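PDB 6D2K: FERM, ARHGEF and pleckstrin domain-containing protein 2 from Mus musculus, which activates RAC1 as a guanine nucleotide exchange factor and helps remodel the actin cytoskeleton, this chain being the FERM domain of the longer protein. Local coordinates for residues T228-K236 and F244-V252; I24-L34 and L63-R71. All coordinates share one frame; numbering follows the deposited sequence.

Contact 1 of 2, residues T228-K236 and F244-V252; sequences TFNWSKVRK and FLIKLHPEV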
# COMPACT_ATOMS: atom_id res chain seq x y z
N THR A 228 -10.48 -4.62 16.26
CA THR A 228 -9.05 -4.40 16.19
C THR A 228 -8.40 -5.38 17.16
O THR A 228 -8.63 -5.31 18.37
CB THR A 228 -8.65 -2.95 16.57
OG1 THR A 228 -9.18 -2.03 15.61
CG2 THR A 228 -7.14 -2.81 16.59
N PHE A 229 -7.62 -6.31 16.64
CA PHE A 229 -6.88 -7.23 17.48
C PHE A 229 -5.48 -6.65 17.63
O PHE A 229 -4.59 -6.92 16.84
CB PHE A 229 -6.87 -8.64 16.88
CG PHE A 229 -8.24 -9.18 16.59
CD1 PHE A 229 -9.20 -9.22 17.59
CD2 PHE A 229 -8.58 -9.62 15.32
CE1 PHE A 229 -10.47 -9.69 17.33
CE2 PHE A 229 -9.85 -10.09 15.06
CZ PHE A 229 -10.79 -10.13 16.06
N ASN A 230 -5.32 -5.83 18.67
CA ASN A 230 -4.05 -5.15 18.90
C ASN A 230 -2.91 -6.12 19.08
O ASN A 230 -3.08 -7.19 19.66
CB ASN A 230 -4.15 -4.26 20.15
CG ASN A 230 -5.34 -3.33 20.11
OD1 ASN A 230 -6.44 -3.71 20.50
ND2 ASN A 230 -5.12 -2.10 19.65
N TRP A 231 -1.73 -5.75 18.60
CA TRP A 231 -0.58 -6.64 18.68
C TRP A 231 -0.29 -7.14 20.09
O TRP A 231 0.15 -8.27 20.28
CB TRP A 231 0.67 -5.97 18.09
CG TRP A 231 0.59 -5.75 16.61
CD1 TRP A 231 0.65 -4.55 15.95
CD2 TRP A 231 0.45 -6.75 15.60
NE1 TRP A 231 0.55 -4.75 14.59
CE2 TRP A 231 0.43 -6.09 14.35
CE3 TRP A 231 0.33 -8.14 15.63
CZ2 TRP A 231 0.30 -6.78 13.15
CZ3 TRP A 231 0.20 -8.82 14.44
CH2 TRP A 231 0.18 -8.14 13.21
N SER A 232 -0.56 -6.30 21.09
CA SER A 232 -0.28 -6.68 22.47
C SER A 232 -1.12 -7.88 22.90
O SER A 232 -0.74 -8.59 23.84
CB SER A 232 -0.51 -5.49 23.41
OG SER A 232 -1.87 -5.09 23.42
N LYS A 233 -2.23 -8.13 22.22
CA LYS A 233 -3.14 -9.22 22.59
C LYS A 233 -2.96 -10.45 21.72
O LYS A 233 -3.57 -11.48 21.96
CB LYS A 233 -4.59 -8.76 22.51
CG LYS A 233 -4.89 -7.54 23.35
CD LYS A 233 -6.31 -7.04 23.10
CE LYS A 233 -6.55 -5.71 23.80
NZ LYS A 233 -7.95 -5.24 23.60
N VAL A 234 -2.13 -10.33 20.69
CA VAL A 234 -1.93 -11.41 19.74
C VAL A 234 -0.75 -12.27 20.16
O VAL A 234 0.38 -11.79 20.24
CB VAL A 234 -1.67 -10.84 18.33
CG1 VAL A 234 -1.31 -11.96 17.35
CG2 VAL A 234 -2.89 -10.06 17.85
N ARG A 235 -1.01 -13.54 20.45
CA ARG A 235 0.03 -14.46 20.89
C ARG A 235 0.67 -15.19 19.72
O ARG A 235 1.87 -15.47 19.74
CB ARG A 235 -0.57 -15.49 21.84
CG ARG A 235 -1.41 -14.88 22.96
CD ARG A 235 -0.58 -14.67 24.22
NE ARG A 235 -0.10 -13.30 24.33
CZ ARG A 235 -0.78 -12.33 24.93
NH1 ARG A 235 -1.96 -12.58 25.47
NH2 ARG A 235 -0.27 -11.11 24.99
N LYS A 236 -0.12 -15.50 18.70
CA LYS A 236 0.41 -16.21 17.53
C LYS A 236 -0.50 -16.06 16.32
O LYS A 236 -1.71 -15.98 16.46
CB LYS A 236 0.59 -17.71 17.84
CG LYS A 236 1.32 -18.46 16.73
CD LYS A 236 1.61 -19.91 17.10
CE LYS A 236 2.64 -20.51 16.14
NZ LYS A 236 2.88 -21.96 16.40
N PHE A 244 -7.29 -18.86 8.38
CA PHE A 244 -6.37 -17.95 9.07
C PHE A 244 -6.67 -17.98 10.57
O PHE A 244 -7.81 -17.80 10.97
CB PHE A 244 -6.54 -16.53 8.53
CG PHE A 244 -5.69 -15.50 9.22
CD1 PHE A 244 -4.31 -15.53 9.11
CD2 PHE A 244 -6.28 -14.49 9.96
CE1 PHE A 244 -3.54 -14.56 9.73
CE2 PHE A 244 -5.52 -13.53 10.60
CZ PHE A 244 -4.14 -13.57 10.48
N LEU A 245 -5.65 -18.23 11.39
CA LEU A 245 -5.84 -18.44 12.83
C LEU A 245 -5.14 -17.37 13.67
O LEU A 245 -3.94 -17.17 13.54
CB LEU A 245 -5.31 -19.83 13.23
CG LEU A 245 -6.09 -21.08 12.79
CD1 LEU A 245 -6.13 -21.23 11.28
CD2 LEU A 245 -5.49 -22.33 13.41
N ILE A 246 -5.89 -16.68 14.52
CA ILE A 246 -5.29 -15.71 15.42
C ILE A 246 -5.42 -16.22 16.85
O ILE A 246 -6.53 -16.39 17.34
CB ILE A 246 -6.02 -14.36 15.38
CG1 ILE A 246 -6.21 -13.87 13.95
CG2 ILE A 246 -5.25 -13.33 16.19
CD1 ILE A 246 -6.98 -12.56 13.85
N LYS A 247 -4.28 -16.46 17.50
CA LYS A 247 -4.32 -16.83 18.93
C LYS A 247 -4.25 -15.54 19.74
O LYS A 247 -3.34 -14.72 19.54
CB LYS A 247 -3.17 -17.76 19.28
CG LYS A 247 -3.25 -18.29 20.70
CD LYS A 247 -2.07 -19.18 21.02
CE LYS A 247 -1.93 -19.35 22.53
NZ LYS A 247 -0.73 -20.16 22.90
N LEU A 248 -5.22 -15.36 20.65
CA LEU A 248 -5.55 -14.07 21.27
C LEU A 248 -5.88 -14.25 22.75
O LEU A 248 -5.84 -15.37 23.25
CB LEU A 248 -6.81 -13.51 20.59
CG LEU A 248 -6.85 -12.12 19.98
CD1 LEU A 248 -5.63 -11.85 19.13
CD2 LEU A 248 -8.12 -11.98 19.17
N HIS A 249 -6.24 -13.17 23.44
CA HIS A 249 -6.78 -13.32 24.80
C HIS A 249 -8.05 -14.16 24.74
O HIS A 249 -8.88 -13.95 23.85
CB HIS A 249 -7.15 -11.96 25.39
CG HIS A 249 -5.98 -11.08 25.69
ND1 HIS A 249 -4.68 -11.51 25.57
CD2 HIS A 249 -5.92 -9.80 26.10
CE1 HIS A 249 -3.86 -10.52 25.90
NE2 HIS A 249 -4.59 -9.47 26.22
N PRO A 250 -8.22 -15.10 25.68
CA PRO A 250 -9.38 -16.00 25.68
C PRO A 250 -10.70 -15.32 26.02
O PRO A 250 -10.71 -14.30 26.72
CB PRO A 250 -9.03 -17.02 26.77
CG PRO A 250 -8.11 -16.28 27.68
CD PRO A 250 -7.28 -15.42 26.77
N GLU A 251 -11.80 -15.88 25.53
CA GLU A 251 -13.12 -15.34 25.86
C GLU A 251 -13.40 -15.57 27.34
O GLU A 251 -12.99 -16.58 27.90
CB GLU A 251 -14.19 -15.99 25.00
N VAL A 252 -14.10 -14.63 27.97
CA VAL A 252 -14.43 -14.76 29.39
C VAL A 252 -15.57 -15.75 29.65
O VAL A 252 -15.44 -16.65 30.48
CB VAL A 252 -14.82 -13.41 30.01
CG1 VAL A 252 -15.75 -12.65 29.08
CG2 VAL A 252 -15.46 -13.62 31.39
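Arg235 and Lys236 both face Lys247 in a classic beta bulge, where antiparallel strand pairing begins after a short 3-10 turn. This is the FERM C-terminal PH-like domain, and the 228-236 segment leads from one outermost strand of its antiparallel sheet, 224-230, to the other, 236-240. Lys247 N gives a nearly straight bond to Lys236 O at 2.8 Å. Lys247 O takes Arg235 N at 2.8 Å, and Lys236 N adds a weak bond to the same oxygen at 3.4 Å. Just beyond, Leu248 CA makes a CA-H...O contact with Lys233 O.

Beside the turn, Phe229, Val234, Ile246 and Leu248 form an apolar cluster. The Phe229 side chain crosses both Ile246 and Leu248 at about a right angle. Its CG is anti to the carbonyl carbon (chi1 -55°), which brings the ring up against both residues. One ortho carbon, CD1, meets Leu248 CD2 at 3.4 Å. The other, CD2, meets Ile246 CD1 at 3.7 Å. Leu260 of strand 259-264 and Val219 of strand 216-221 also touch the Phe229 side chain. An alanine at Phe229 keeps none of these ring contacts, and Leu248 CD2 and Ile246 CD1 would probably lose their shared partner and be freer to move. The second methyl of Leu248, CD1, packs on Val234 CG2 at 3.5 Å.

At the exposed end, Lys233 lays its chain across the His249 ring. Lys233 CB stands 3.8 Å from the centroid of the His249 ring, 11° off the normal, a CH-pi contact. The Arg235 guanidinium approaches the edge of the same ring, with the planes 27° apart, but the modelled closeness there is doubtful. Lys236 and Lys247 send their side chains to the same face of the sheet, and their CB atoms lie 4.0 Å apart.

Contact 2 of 2, residues I24-L34 and L63-R71; sequences IEPKCDGQVLL and LEPMKPIIR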
# COMPACT_ATOMS: atom_id res chain seq x y z
N ILE A 24 18.12 -8.65 -15.00
CA ILE A 24 18.58 -9.45 -13.87
C ILE A 24 18.55 -10.93 -14.22
O ILE A 24 17.72 -11.36 -15.02
CB ILE A 24 17.71 -9.18 -12.64
CG1 ILE A 24 18.35 -9.76 -11.38
CG2 ILE A 24 16.32 -9.75 -12.85
CD1 ILE A 24 17.78 -9.19 -10.11
N GLU A 25 19.45 -11.69 -13.61
CA GLU A 25 19.44 -13.14 -13.78
C GLU A 25 18.25 -13.72 -13.05
O GLU A 25 18.07 -13.47 -11.86
CB GLU A 25 20.73 -13.76 -13.26
CG GLU A 25 21.95 -13.36 -14.07
CD GLU A 25 23.24 -13.88 -13.47
OE1 GLU A 25 23.65 -13.37 -12.41
OE2 GLU A 25 23.84 -14.80 -14.07
N PRO A 26 17.42 -14.48 -13.77
CA PRO A 26 16.17 -15.00 -13.20
C PRO A 26 16.38 -15.74 -11.89
O PRO A 26 15.49 -15.72 -11.04
CB PRO A 26 15.67 -15.96 -14.29
CG PRO A 26 16.27 -15.44 -15.56
CD PRO A 26 17.60 -14.86 -15.18
N LYS A 27 17.55 -16.36 -11.71
CA LYS A 27 17.81 -17.16 -10.52
C LYS A 27 18.13 -16.33 -9.28
O LYS A 27 18.14 -16.85 -8.17
CB LYS A 27 18.96 -18.13 -10.77
CG LYS A 27 20.30 -17.42 -10.90
CD LYS A 27 21.43 -18.40 -11.20
CE LYS A 27 22.73 -17.65 -11.41
NZ LYS A 27 22.55 -16.59 -12.44
N CYS A 28 18.42 -15.05 -9.48
CA CYS A 28 18.73 -14.16 -8.36
C CYS A 28 17.55 -14.04 -7.39
O CYS A 28 16.39 -14.04 -7.81
CB CYS A 28 19.11 -12.76 -8.86
SG CYS A 28 20.70 -12.68 -9.72
N ASP A 29 17.85 -13.93 -6.10
CA ASP A 29 16.84 -13.66 -5.10
C ASP A 29 16.23 -12.29 -5.34
O ASP A 29 16.88 -11.42 -5.89
CB ASP A 29 17.44 -13.70 -3.70
CG ASP A 29 17.62 -15.11 -3.17
OD1 ASP A 29 18.27 -15.27 -2.11
OD2 ASP A 29 17.12 -16.07 -3.81
N GLY A 30 14.99 -12.09 -4.90
CA GLY A 30 14.33 -10.80 -5.05
C GLY A 30 15.13 -9.60 -4.56
O GLY A 30 15.06 -8.52 -5.13
N GLN A 31 15.91 -9.80 -3.50
CA GLN A 31 16.70 -8.70 -2.93
C GLN A 31 17.60 -8.02 -3.96
O GLN A 31 17.80 -6.81 -3.91
CB GLN A 31 17.54 -9.21 -1.76
CG GLN A 31 18.20 -8.09 -0.98
CD GLN A 31 17.20 -7.08 -0.46
OE1 GLN A 31 16.35 -7.41 0.37
NE2 GLN A 31 17.30 -5.84 -0.94
N VAL A 32 18.15 -8.79 -4.90
CA VAL A 32 19.00 -8.22 -5.94
C VAL A 32 18.28 -7.12 -6.74
O VAL A 32 18.85 -6.05 -7.02
CB VAL A 32 19.54 -9.32 -6.88
CG1 VAL A 32 20.46 -8.72 -7.93
CG2 VAL A 32 20.27 -10.38 -6.07
N LEU A 33 17.02 -7.37 -7.09
CA LEU A 33 16.22 -6.40 -7.82
C LEU A 33 15.82 -5.25 -6.91
O LEU A 33 15.88 -4.09 -7.32
CB LEU A 33 14.97 -7.06 -8.41
CG LEU A 33 13.99 -6.10 -9.10
CD1 LEU A 33 14.65 -5.31 -10.24
CD2 LEU A 33 12.76 -6.87 -9.60
N LEU A 34 15.40 -5.58 -5.70
CA LEU A 34 15.01 -4.57 -4.72
C LEU A 34 16.15 -3.56 -4.54
O LEU A 34 15.94 -2.36 -4.65
CB LEU A 34 14.63 -5.23 -3.39
CG LEU A 34 13.38 -6.12 -3.38
CD1 LEU A 34 13.32 -6.99 -2.14
CD2 LEU A 34 12.10 -5.29 -3.50
N LEU A 63 6.89 -9.04 -3.95
CA LEU A 63 8.12 -9.76 -4.26
C LEU A 63 8.85 -10.14 -2.97
O LEU A 63 9.06 -9.30 -2.11
CB LEU A 63 9.03 -8.90 -5.15
CG LEU A 63 10.28 -9.60 -5.69
CD1 LEU A 63 9.89 -10.57 -6.79
CD2 LEU A 63 11.25 -8.58 -6.23
N GLU A 64 9.20 -11.42 -2.85
CA GLU A 64 9.92 -11.91 -1.66
C GLU A 64 11.43 -11.77 -1.85
O GLU A 64 11.97 -12.16 -2.88
CB GLU A 64 9.54 -13.38 -1.37
CG GLU A 64 8.05 -13.60 -1.16
CD GLU A 64 7.71 -15.02 -0.72
OE1 GLU A 64 8.00 -15.36 0.45
OE2 GLU A 64 7.16 -15.78 -1.53
N PRO A 65 12.12 -11.20 -0.86
CA PRO A 65 13.55 -10.89 -1.05
C PRO A 65 14.45 -12.13 -1.09
O PRO A 65 15.52 -12.05 -1.70
CB PRO A 65 13.89 -10.03 0.17
CG PRO A 65 12.85 -10.40 1.19
CD PRO A 65 11.60 -10.65 0.40
N MET A 66 14.03 -13.22 -0.47
CA MET A 66 14.88 -14.41 -0.30
C MET A 66 14.43 -15.60 -1.15
O MET A 66 14.75 -16.75 -0.83
CB MET A 66 14.91 -14.83 1.16
CG MET A 66 15.20 -13.70 2.13
SD MET A 66 16.96 -13.47 2.42
CE MET A 66 17.04 -13.83 4.17
N LYS A 67 13.69 -15.33 -2.21
CA LYS A 67 13.34 -16.35 -3.18
C LYS A 67 13.74 -15.88 -4.57
O LYS A 67 13.70 -14.69 -4.86
CB LYS A 67 11.84 -16.66 -3.14
CG LYS A 67 11.43 -17.64 -2.05
CD LYS A 67 10.10 -18.31 -2.38
CE LYS A 67 9.91 -19.59 -1.58
NZ LYS A 67 8.61 -20.26 -1.88
N PRO A 68 14.14 -16.82 -5.44
CA PRO A 68 14.47 -16.49 -6.83
C PRO A 68 13.33 -15.75 -7.53
O PRO A 68 12.17 -16.14 -7.40
CB PRO A 68 14.67 -17.86 -7.47
CG PRO A 68 15.14 -18.71 -6.35
CD PRO A 68 14.36 -18.25 -5.15
N ILE A 69 13.68 -14.71 -8.27
CA ILE A 69 12.69 -13.90 -8.97
C ILE A 69 11.86 -14.69 -9.98
O ILE A 69 10.64 -14.55 -10.04
CB ILE A 69 13.37 -12.74 -9.70
CG1 ILE A 69 13.96 -11.77 -8.67
CG2 ILE A 69 12.38 -12.04 -10.61
CD1 ILE A 69 15.06 -10.90 -9.22
N ILE A 70 12.52 -15.50 -10.80
CA ILE A 70 11.83 -16.20 -11.87
C ILE A 70 10.74 -17.14 -11.32
O ILE A 70 9.70 -17.33 -11.95
CB ILE A 70 12.83 -16.96 -12.77
CG1 ILE A 70 12.35 -17.00 -14.23
CG2 ILE A 70 13.15 -18.33 -12.20
CD1 ILE A 70 11.04 -17.70 -14.44
N ARG A 71 10.97 -17.70 -10.13
CA ARG A 71 9.99 -18.59 -9.51
C ARG A 71 8.76 -17.85 -8.98
O ARG A 71 7.72 -18.46 -8.73
CB ARG A 71 10.64 -19.38 -8.39
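Ile24 and Ile69 reach toward each other tip to tip, and their CD1 methyls meet at 3.3 Å, tighter than usual van der Waals contact. Ile69 has CG1 anti to its carbonyl carbon (chi1 -67°), which carries that chain inward past Gly30. Ile69 CG1 comes within 3.8 Å of Gly30 CA, and its CD1 also touches Leu33 CB. Pro26 and Ile70 form a second tight pair, CB against CB at 3.4 Å.

At the other end Leu33 and Leu63 cross at about a right angle, CD2 to CD2. Leu34 crosses Pro65 at a slant, with Leu34 CD1 3.9 Å from Pro65 CB. Gln31 OE1 rests near the same proline carbon, while Gln31 NE2 bonds to Thr35 OG1.

Four backbone bonds sew the two segments together. Ile70 N reaches Pro26 O, and Ile69 N reaches Cys28 O at 2.8 Å. Gly30 N bonds to Lys67 O. Gln31 N meets Pro65 O at 2.9 Å, on a lone pair in the carbonyl plane.

This is the ubiquitin-like N-terminal lobe of the FERM domain. The contact joins the start of helix 30-41 to the turn that leads into helix 69-73. Ile24 and Ile69 also touch Ile10 of strand 8-13, and Leu33 and Leu34 rest on Leu51 of strand 49-54.

How the contacts relate
From the N terminus, contact 2 comes first. It brings 24-34 and 63-71 together and closes a 28-residue loop holding the rest of helix 30-41 and strands 49-54 and 60-62. The chain then leaves the ubiquitin-like lobe and runs through the helical central domain. Contact 1 closes much later, around the 7 residues between 228-236 and 244-252. The two are in series, neither nested nor crossed. The centres of contact 1 and contact 2 lie about 34 Å apart, and the nearest atoms of contact 1 and contact 2 are about 15 Å apart. Helix 267-284 of the PH-like lobe links their surroundings: its Lys275 forms a salt bridge with Glu64, and its Phe273 meets Phe244 edge-to-face.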